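Local coordinates for protein cyclic GMP-AMP synthase-like receptor (Tribolium castaneum, PDB 7LT2) that synthesises the second messenger 2',3'-cGAMP from ATP and GTP when it senses double-stranded RNA, as an innate immune receptor of the beetle, at residues 29-34 / 179-184; 196-201 / 238-243; 271-276 / 345-350. All coordinates share one frame; numbering follows the deposited sequence.

Contact 1: 29-34 / 179-184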
loop_
_atom_site.group_PDB
_atom_site.type_symbol
_atom_site.label_atom_id
_atom_site.label_comp_id
_atom_site.label_asym_id
_atom_site.label_seq_id
_atom_site.Cartn_x
_atom_site.Cartn_y
_atom_site.Cartn_z
ATOM N N GLU A 29 8.255 10.458 8.024
ATOM C CA GLU A 29 9.394 9.549 7.955
ATOM C C GLU A 29 10.371 9.791 9.096
ATOM O O GLU A 29 11.018 8.846 9.568
ATOM C CB GLU A 29 10.077 9.687 6.596
ATOM C CG GLU A 29 9.210 9.168 5.447
ATOM C CD GLU A 29 9.703 9.609 4.085
ATOM O OE1 GLU A 29 10.856 10.080 4.000
ATOM O OE2 GLU A 29 8.939 9.482 3.103
ATOM N N SER A 30 10.470 11.032 9.570
ATOM C CA SER A 30 11.362 11.325 10.687
ATOM C C SER A 30 10.786 10.818 12.005
ATOM O O SER A 30 11.509 10.237 12.825
ATOM C CB SER A 30 11.638 12.830 10.754
ATOM O OG SER A 30 12.608 13.127 11.746
ATOM N N VAL A 31 9.488 11.017 12.231
ATOM C CA VAL A 31 8.849 10.454 13.421
ATOM C C VAL A 31 9.046 8.943 13.470
ATOM O O VAL A 31 9.400 8.376 14.511
ATOM C CB VAL A 31 7.356 10.822 13.457
ATOM C CG1 VAL A 31 6.620 9.964 14.481
ATOM C CG2 VAL A 31 7.191 12.302 13.769
ATOM N N LEU A 32 8.834 8.269 12.335
ATOM C CA LEU A 32 8.922 6.813 12.321
ATOM C C LEU A 32 10.360 6.319 12.479
ATOM O O LEU A 32 10.578 5.269 13.098
ATOM C CB LEU A 32 8.289 6.267 11.039
ATOM C CG LEU A 32 6.780 6.531 10.933
ATOM C CD1 LEU A 32 6.288 6.244 9.509
ATOM C CD2 LEU A 32 6.005 5.699 11.953
ATOM N N ARG A 33 11.353 7.049 11.954
ATOM C CA ARG A 33 12.738 6.651 12.206
ATOM C C ARG A 33 13.064 6.723 13.693
ATOM O O ARG A 33 13.736 5.833 14.234
ATOM C CB ARG A 33 13.708 7.517 11.398
ATOM C CG ARG A 33 13.958 7.010 9.986
ATOM C CD ARG A 33 15.152 7.708 9.348
ATOM N NE ARG A 33 14.876 9.121 9.125
ATOM C CZ ARG A 33 14.302 9.607 8.033
ATOM N NH1 ARG A 33 13.972 8.825 7.020
ATOM N NH2 ARG A 33 14.056 10.911 7.956
ATOM N N THR A 34 12.594 7.770 14.373
ATOM C CA THR A 34 12.784 7.849 15.819
ATOM C C THR A 34 12.152 6.651 16.517
ATOM O O THR A 34 12.753 6.059 17.421
ATOM C CB THR A 34 12.192 9.149 16.365
ATOM O OG1 THR A 34 12.790 10.267 15.696
ATOM C CG2 THR A 34 12.456 9.264 17.863
ATOM N N LEU A 179 -0.261 3.634 14.534
ATOM C CA LEU A 179 0.176 4.868 15.174
ATOM C C LEU A 179 -0.543 6.042 14.522
ATOM O O LEU A 179 -0.391 6.275 13.319
ATOM C CB LEU A 179 1.688 5.059 15.053
ATOM C CG LEU A 179 2.600 3.975 15.631
ATOM C CD1 LEU A 179 4.074 4.420 15.569
ATOM C CD2 LEU A 179 2.212 3.600 17.050
ATOM N N GLY A 180 -1.318 6.779 15.314
ATOM C CA GLY A 180 -1.883 8.033 14.848
ATOM C C GLY A 180 -0.938 9.182 15.144
ATOM O O GLY A 180 -0.661 9.469 16.311
ATOM N N ILE A 181 -0.426 9.849 14.114
ATOM C CA ILE A 181 0.613 10.861 14.276
ATOM C C ILE A 181 -0.000 12.238 14.062
ATOM O O ILE A 181 -0.641 12.487 13.033
ATOM C CB ILE A 181 1.788 10.613 13.314
ATOM C CG1 ILE A 181 2.397 9.233 13.593
ATOM C CG2 ILE A 181 2.841 11.712 13.462
ATOM C CD1 ILE A 181 3.449 8.793 12.594
ATOM N N SER A 182 0.195 13.129 15.034
ATOM C CA SER A 182 -0.337 14.486 14.989
ATOM C C SER A 182 0.755 15.487 15.343
ATOM O O SER A 182 1.738 15.158 16.010
ATOM C CB SER A 182 -1.513 14.668 15.962
ATOM O OG SER A 182 -2.577 13.773 15.686
ATOM N N HIS A 183 0.571 16.726 14.892
ATOM C CA HIS A 183 1.363 17.823 15.432
ATOM C C HIS A 183 1.056 17.986 16.918
ATOM O O HIS A 183 -0.064 17.728 17.369
ATOM C CB HIS A 183 1.051 19.130 14.697
ATOM C CG HIS A 183 1.421 19.112 13.247
ATOM N ND1 HIS A 183 2.689 19.407 12.801
ATOM C CD2 HIS A 183 0.687 18.836 12.143
ATOM C CE1 HIS A 183 2.726 19.305 11.483
ATOM N NE2 HIS A 183 1.523 18.962 11.060
ATOM N N SER A 184 2.063 18.413 17.688
ATOM C CA SER A 184 1.818 18.697 19.100
ATOM C C SER A 184 0.796 19.810 19.285
ATOM O O SER A 184 0.176 19.897 20.352
ATOM C CB SER A 184 3.123 19.063 19.814
ATOM O OG SER A 184 3.611 20.319 19.374
#

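Contact 2: 196-201 / 238-243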
loop_
_atom_site.group_PDB
_atom_site.type_symbol
_atom_site.label_atom_id
_atom_site.label_comp_id
_atom_site.label_asym_id
_atom_site.label_seq_id
_atom_site.Cartn_x
_atom_site.Cartn_y
_atom_site.Cartn_z
ATOM N N ALA A 196 4.873 -6.170 10.059
ATOM C CA ALA A 196 6.083 -6.985 10.065
ATOM C C ALA A 196 6.135 -7.852 8.811
ATOM O O ALA A 196 5.262 -8.702 8.607
ATOM C CB ALA A 196 6.119 -7.858 11.318
ATOM N N CYS A 197 7.166 -7.654 7.989
ATOM C CA CYS A 197 7.329 -8.368 6.729
ATOM C C CYS A 197 8.700 -9.036 6.682
ATOM O O CYS A 197 9.600 -8.707 7.456
ATOM C CB CYS A 197 7.197 -7.427 5.532
ATOM S SG CYS A 197 5.692 -6.413 5.525
ATOM N N PHE A 198 8.859 -9.974 5.750
ATOM C CA PHE A 198 10.144 -10.622 5.510
ATOM C C PHE A 198 10.561 -10.407 4.062
ATOM O O PHE A 198 9.776 -10.662 3.144
ATOM C CB PHE A 198 10.088 -12.114 5.850
ATOM C CG PHE A 198 10.134 -12.383 7.326
ATOM C CD1 PHE A 198 11.348 -12.515 7.981
ATOM C CD2 PHE A 198 8.968 -12.477 8.061
ATOM C CE1 PHE A 198 11.390 -12.756 9.346
ATOM C CE2 PHE A 198 9.006 -12.712 9.420
ATOM C CZ PHE A 198 10.216 -12.850 10.064
ATOM N N VAL A 199 11.799 -9.940 3.867
ATOM C CA VAL A 199 12.301 -9.520 2.560
ATOM C C VAL A 199 13.310 -10.541 2.046
ATOM O O VAL A 199 14.070 -11.132 2.824
ATOM C CB VAL A 199 12.918 -8.103 2.622
ATOM C CG1 VAL A 199 14.110 -8.049 3.579
ATOM C CG2 VAL A 199 13.298 -7.614 1.222
ATOM N N PHE A 200 13.301 -10.760 0.733
ATOM C CA PHE A 200 14.128 -11.778 0.099
ATOM C C PHE A 200 14.801 -11.214 -1.142
ATOM O O PHE A 200 14.351 -10.221 -1.720
ATOM C CB PHE A 200 13.297 -13.005 -0.269
ATOM C CG PHE A 200 12.617 -13.627 0.905
ATOM C CD1 PHE A 200 13.281 -14.544 1.692
ATOM C CD2 PHE A 200 11.324 -13.266 1.243
ATOM C CE1 PHE A 200 12.661 -15.112 2.787
ATOM C CE2 PHE A 200 10.701 -13.829 2.335
ATOM C CZ PHE A 200 11.369 -14.750 3.107
ATOM N N SER A 201 15.893 -11.862 -1.543
ATOM C CA SER A 201 16.658 -11.472 -2.717
ATOM C C SER A 201 16.065 -12.101 -3.975
ATOM O O SER A 201 15.186 -12.967 -3.922
ATOM C CB SER A 201 18.129 -11.877 -2.572
ATOM O OG SER A 201 18.277 -13.286 -2.667
ATOM N N ARG A 238 0.290 -20.462 7.998
ATOM C CA ARG A 238 1.385 -20.693 7.061
ATOM C C ARG A 238 1.320 -19.823 5.814
ATOM O O ARG A 238 2.328 -19.714 5.108
ATOM C CB ARG A 238 1.411 -22.153 6.612
ATOM C CG ARG A 238 2.189 -23.067 7.512
ATOM C CD ARG A 238 2.528 -24.338 6.771
ATOM N NE ARG A 238 2.855 -25.420 7.685
ATOM C CZ ARG A 238 3.007 -26.683 7.319
ATOM N NH1 ARG A 238 2.857 -27.058 6.059
ATOM N NH2 ARG A 238 3.317 -27.592 8.238
ATOM N N TYR A 239 0.169 -19.229 5.510
ATOM C CA TYR A 239 -0.040 -18.560 4.231
ATOM C C TYR A 239 0.354 -17.091 4.330
ATOM O O TYR A 239 -0.244 -16.330 5.098
ATOM C CB TYR A 239 -1.496 -18.696 3.783
ATOM C CG TYR A 239 -1.872 -20.092 3.353
ATOM C CD1 TYR A 239 -2.200 -21.058 4.292
ATOM C CD2 TYR A 239 -1.898 -20.448 2.007
ATOM C CE1 TYR A 239 -2.549 -22.342 3.911
ATOM C CE2 TYR A 239 -2.248 -21.735 1.613
ATOM C CZ TYR A 239 -2.569 -22.677 2.575
ATOM O OH TYR A 239 -2.919 -23.960 2.205
ATOM N N TRP A 240 1.349 -16.700 3.539
ATOM C CA TRP A 240 1.822 -15.326 3.455
ATOM C C TRP A 240 1.458 -14.738 2.100
ATOM O O TRP A 240 1.463 -15.446 1.088
ATOM C CB TRP A 240 3.338 -15.262 3.647
ATOM C CG TRP A 240 3.769 -15.590 5.031
ATOM C CD1 TRP A 240 3.776 -16.821 5.617
ATOM C CD2 TRP A 240 4.256 -14.673 6.016
ATOM N NE1 TRP A 240 4.236 -16.731 6.907
ATOM C CE2 TRP A 240 4.541 -15.424 7.178
ATOM C CE3 TRP A 240 4.478 -13.294 6.033
ATOM C CZ2 TRP A 240 5.034 -14.838 8.343
ATOM C CZ3 TRP A 240 4.975 -12.713 7.189
ATOM C CH2 TRP A 240 5.243 -13.487 8.329
ATOM N N SER A 241 1.142 -13.445 2.083
ATOM C CA SER A 241 0.929 -12.715 0.842
ATOM C C SER A 241 2.259 -12.205 0.305
ATOM O O SER A 241 3.191 -11.941 1.063
ATOM C CB SER A 241 -0.012 -11.527 1.049
ATOM O OG SER A 241 -1.289 -11.938 1.493
ATOM N N LEU A 242 2.333 -12.048 -1.013
ATOM C CA LEU A 242 3.490 -11.449 -1.660
ATOM C C LEU A 242 3.244 -9.967 -1.881
ATOM O O LEU A 242 2.133 -9.555 -2.232
ATOM C CB LEU A 242 3.784 -12.125 -2.997
ATOM C CG LEU A 242 4.358 -13.534 -2.907
ATOM C CD1 LEU A 242 4.111 -14.267 -4.197
ATOM C CD2 LEU A 242 5.849 -13.489 -2.600
ATOM N N SER A 243 4.278 -9.166 -1.664
ATOM C CA SER A 243 4.241 -7.751 -2.002
ATOM C C SER A 243 5.271 -7.481 -3.089
ATOM O O SER A 243 6.481 -7.617 -2.864
ATOM C CB SER A 243 4.491 -6.868 -0.788
ATOM O OG SER A 243 4.523 -5.506 -1.193
#

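Contact 3: 271-276 / 345-350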
loop_
_atom_site.group_PDB
_atom_site.type_symbol
_atom_site.label_atom_id
_atom_site.label_comp_id
_atom_site.label_asym_id
_atom_site.label_seq_id
_atom_site.Cartn_x
_atom_site.Cartn_y
_atom_site.Cartn_z
ATOM N N LYS A 271 -17.612 7.564 -6.018
ATOM C CA LYS A 271 -18.950 8.137 -6.070
ATOM C C LYS A 271 -20.007 7.132 -6.517
ATOM O O LYS A 271 -21.125 7.142 -5.989
ATOM C CB LYS A 271 -18.964 9.359 -6.991
ATOM C CG LYS A 271 -20.304 10.085 -6.987
ATOM C CD LYS A 271 -20.275 11.320 -7.856
ATOM C CE LYS A 271 -21.680 11.830 -8.121
ATOM N NZ LYS A 271 -21.674 12.958 -9.096
ATOM N N THR A 272 -19.688 6.257 -7.472
ATOM C CA THR A 272 -20.714 5.440 -8.107
ATOM C C THR A 272 -20.618 3.941 -7.844
ATOM O O THR A 272 -21.644 3.261 -7.946
ATOM C CB THR A 272 -20.719 5.671 -9.629
ATOM O OG1 THR A 272 -19.484 5.222 -10.196
ATOM C CG2 THR A 272 -20.899 7.158 -9.946
ATOM N N HIS A 273 -19.442 3.387 -7.519
ATOM C CA HIS A 273 -19.318 1.943 -7.287
ATOM C C HIS A 273 -18.216 1.631 -6.277
ATOM O O HIS A 273 -17.183 1.043 -6.616
ATOM C CB HIS A 273 -19.102 1.191 -8.605
ATOM C CG HIS A 273 -17.963 1.697 -9.445
ATOM N ND1 HIS A 273 -18.051 2.840 -10.211
ATOM C CD2 HIS A 273 -16.737 1.176 -9.689
ATOM C CE1 HIS A 273 -16.919 3.016 -10.868
ATOM N NE2 HIS A 273 -16.103 2.023 -10.566
ATOM N N PRO A 274 -18.444 1.946 -4.997
ATOM C CA PRO A 274 -17.444 1.624 -3.964
ATOM C C PRO A 274 -17.256 0.133 -3.745
ATOM O O PRO A 274 -16.366 -0.255 -2.976
ATOM C CB PRO A 274 -18.007 2.294 -2.700
ATOM C CG PRO A 274 -19.134 3.168 -3.163
ATOM C CD PRO A 274 -19.650 2.557 -4.419
ATOM N N ASN A 275 -18.072 -0.706 -4.388
ATOM C CA ASN A 275 -17.903 -2.153 -4.339
ATOM C C ASN A 275 -16.555 -2.613 -4.878
ATOM O O ASN A 275 -16.140 -3.739 -4.582
ATOM C CB ASN A 275 -19.011 -2.828 -5.146
ATOM C CG ASN A 275 -20.358 -2.170 -4.949
ATOM O OD1 ASN A 275 -20.579 -1.038 -5.377
ATOM N ND2 ASN A 275 -21.275 -2.884 -4.300
ATOM N N ILE A 276 -15.881 -1.787 -5.679
ATOM C CA ILE A 276 -14.624 -2.151 -6.330
ATOM C C ILE A 276 -13.473 -1.583 -5.511
ATOM O O ILE A 276 -13.412 -0.373 -5.268
ATOM C CB ILE A 276 -14.572 -1.633 -7.776
ATOM C CG1 ILE A 276 -15.732 -2.201 -8.603
ATOM C CG2 ILE A 276 -13.212 -1.946 -8.412
ATOM C CD1 ILE A 276 -15.681 -3.707 -8.805
ATOM N N ASN A 345 -22.904 -1.631 -16.298
ATOM C CA ASN A 345 -23.950 -0.848 -16.948
ATOM C C ASN A 345 -23.884 0.619 -16.531
ATOM O O ASN A 345 -24.078 1.514 -17.363
ATOM C CB ASN A 345 -25.325 -1.434 -16.626
ATOM C CG ASN A 345 -25.555 -2.786 -17.282
ATOM O OD1 ASN A 345 -24.898 -3.139 -18.261
ATOM N ND2 ASN A 345 -26.503 -3.545 -16.747
ATOM N N ARG A 346 -23.631 0.877 -15.244
ATOM C CA ARG A 346 -23.398 2.236 -14.760
ATOM C C ARG A 346 -22.310 2.930 -15.566
ATOM O O ARG A 346 -22.503 4.037 -16.081
ATOM C CB ARG A 346 -22.977 2.197 -13.292
ATOM C CG ARG A 346 -24.030 2.468 -12.257
ATOM C CD ARG A 346 -23.298 2.812 -10.968
ATOM N NE ARG A 346 -24.111 2.677 -9.769
ATOM C CZ ARG A 346 -24.608 3.696 -9.086
ATOM N NH1 ARG A 346 -24.433 4.947 -9.483
ATOM N NH2 ARG A 346 -25.292 3.455 -7.972
ATOM N N ILE A 347 -21.144 2.294 -15.656
ATOM C CA ILE A 347 -19.994 2.914 -16.300
ATOM C C ILE A 347 -20.265 3.129 -17.781
ATOM O O ILE A 347 -19.879 4.157 -18.353
ATOM C CB ILE A 347 -18.743 2.053 -16.059
ATOM C CG1 ILE A 347 -18.461 1.954 -14.556
ATOM C CG2 ILE A 347 -17.546 2.616 -16.803
ATOM C CD1 ILE A 347 -17.410 0.931 -14.198
ATOM N N GLY A 348 -20.947 2.179 -18.422
ATOM C CA GLY A 348 -21.300 2.354 -19.821
ATOM C C GLY A 348 -22.181 3.567 -20.053
ATOM O O GLY A 348 -21.980 4.314 -21.014
ATOM N N TYR A 349 -23.172 3.777 -19.181
ATOM C CA TYR A 349 -23.989 4.983 -19.273
ATOM C C TYR A 349 -23.137 6.235 -19.136
ATOM O O TYR A 349 -23.339 7.215 -19.861
ATOM C CB TYR A 349 -25.081 4.979 -18.202
ATOM C CG TYR A 349 -25.444 6.379 -17.740
ATOM C CD1 TYR A 349 -26.274 7.190 -18.503
ATOM C CD2 TYR A 349 -24.937 6.895 -16.552
ATOM C CE1 TYR A 349 -26.598 8.475 -18.093
ATOM C CE2 TYR A 349 -25.253 8.175 -16.134
ATOM C CZ TYR A 349 -26.083 8.961 -16.908
ATOM O OH TYR A 349 -26.397 10.235 -16.492
ATOM N N ILE A 350 -22.188 6.226 -18.196
ATOM C CA ILE A 350 -21.342 7.395 -17.982
ATOM C C ILE A 350 -20.495 7.671 -19.217
ATOM O O ILE A 350 -20.381 8.820 -19.662
ATOM C CB ILE A 350 -20.478 7.200 -16.721
ATOM C CG1 ILE A 350 -21.374 7.167 -15.478
ATOM C CG2 ILE A 350 -19.424 8.297 -16.612
ATOM C CD1 ILE A 350 -20.653 6.807 -14.199
#

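Contact 1: 29-34 / 179-184
Val31 and Leu32 of the long helix 18-42 meet Ile181 of strand 177-183, seating the helix on the mixed beta sheet of the nucleotidyltransferase fold. The helix runs steeply across the strand, their axes approaching to 10.5 Å with an angle of 125° between their directions, so the gap is filled by branched apolar side chains. The tight part centres on Ile181 CD1. Val31 comes at it tip to tip, its CG1 3.9 Å from Ile181 CD1, while Leu32 slants across the same methyl with CD2 4.1 Å from Ile181 CD1. Val31 has CG1 anti to the backbone N (chi1 166°), which sends this branch toward the strand. Packing is looser at Leu179. The opposite flank of the helix is more open to solvent: Arg33 is exposed there, its guanidinium lying over Glu29 O. The core extends within the sheet: Val31 also packs on Phe166 and Ile168, and Ile181 on Val192. Leu32 further lies about 4 Å, side chain to side chain, from Phe71, a residue that by similarity binds ATP, so this core probably borders the nucleotide site. At the looser end, Leu32 CD2 stands 4.3 Å from Leu179 CD1.

Contact 2: 196-201 / 238-243
Ala196 and Phe198 on strand 188-200 face Trp240 on strand 240-243 across an intervening strand of the nucleotidyltransferase sheet: strand 222-225 lies between the two and pairs antiparallel with each. The segments therefore share no backbone ladder, and side chains must span the distance. Phe198 and Trp240 do so as an offset edge-to-face (T-shaped) aromatic pair. The edge of the phenyl ring is turned to the face of the indole six-membered ring, with planes at 80° and centroids 5.8 Å apart. The approach is made by one side of the phenyl ring, Phe198 CD2 lying 3.9 Å from Trp240 CH2 and Phe198 CE2 4.0 Å from that same carbon. With CG of Trp240 anti to the carbonyl carbon (chi1 -69°), the indole leads with its six-membered ring, and CZ3 and CH2 meet strand 188-200. Its NE1 is hydrogen-bonded to Leu129 O, which helps to fix the rotation of the indole, while Thr131 and Thr134 of helix 131-147 pack against it. The strand leads on into Ser241, Leu242 and Ser243, which by similarity bind GTP. Ala196 O, buried without a polar partner in the model, meets the indole edge near its plane, 4.3 Å from Trp240 CZ3.

Contact 3: 271-276 / 345-350
Thr272 OG1, on the side of a helix end that faces helix 337-354, is gripped by two groups: it receives a hydrogen bond from His273 ND1, 2.8 Å from Thr272 OG1, and is also hydrogen-bonded to Leu268 O one turn back in helix 258-272. The histidine donor is only slightly misaligned, the hydroxyl lying 16° out of the imidazole plane. Chi1 of Thr272 (65°) puts OG1 between the backbone N and the carbonyl carbon, within range of both partners, and leaves CG2 to touch Ile350, with Thr272 CG2 4.3 Å from Ile350 CD1. His273 is the first residue to leave helical geometry and begins a type I beta turn that ends at Ile276. Its ring is held at the other nitrogen too, NE2 being hydrogen-bonded to Tyr312 OH of helix 301-318. The side chains of Ile347 and His273 cross at about a right angle, and the terminal methyl of Ile347 lies over one face of the ring as a CH-pi contact, Ile347 CD1 being 4.2 Å from the His273 ring centroid and set toward the rim. On the exposed flank the extended chain of Arg346 slides past Thr272, and the guanidinium presents a face to the carbonyl: Thr272 O sits 3.1 Å above the plane of the Arg346 guanidinium, a position too poorly angled for a hydrogen bond. Within the HhH/H2TH-like domain, the chemistry thus implies an imidazole fixed at both nitrogens and packed over one face, beside a guanidinium whose face-on approach to Thr272 O probably contributes through electrostatics and packing rather than a hydrogen bond.

In the fold
Along the chain the three contacts come in series, none nested in or crossing another. Contact 1 closes first, returning to helix 18-42 after 144 residues that include strands 50-56 and 70-77 and helix 131-147, and so ties helix 18-42, the second in the chain, to the sheet. Strand 188-200 follows directly, pairs with strand 177-183, and opens contact 2, whose 36-residue excursion passes through strand 222-225 before strand 240-243. Contacts 1 and 2 thus serve one sheet, their centres 25 Å apart. Contact 3 closes 68 residues, with helices 278-291 and 301-318 inside, within the helical domain, across the chain's centre from contact 2.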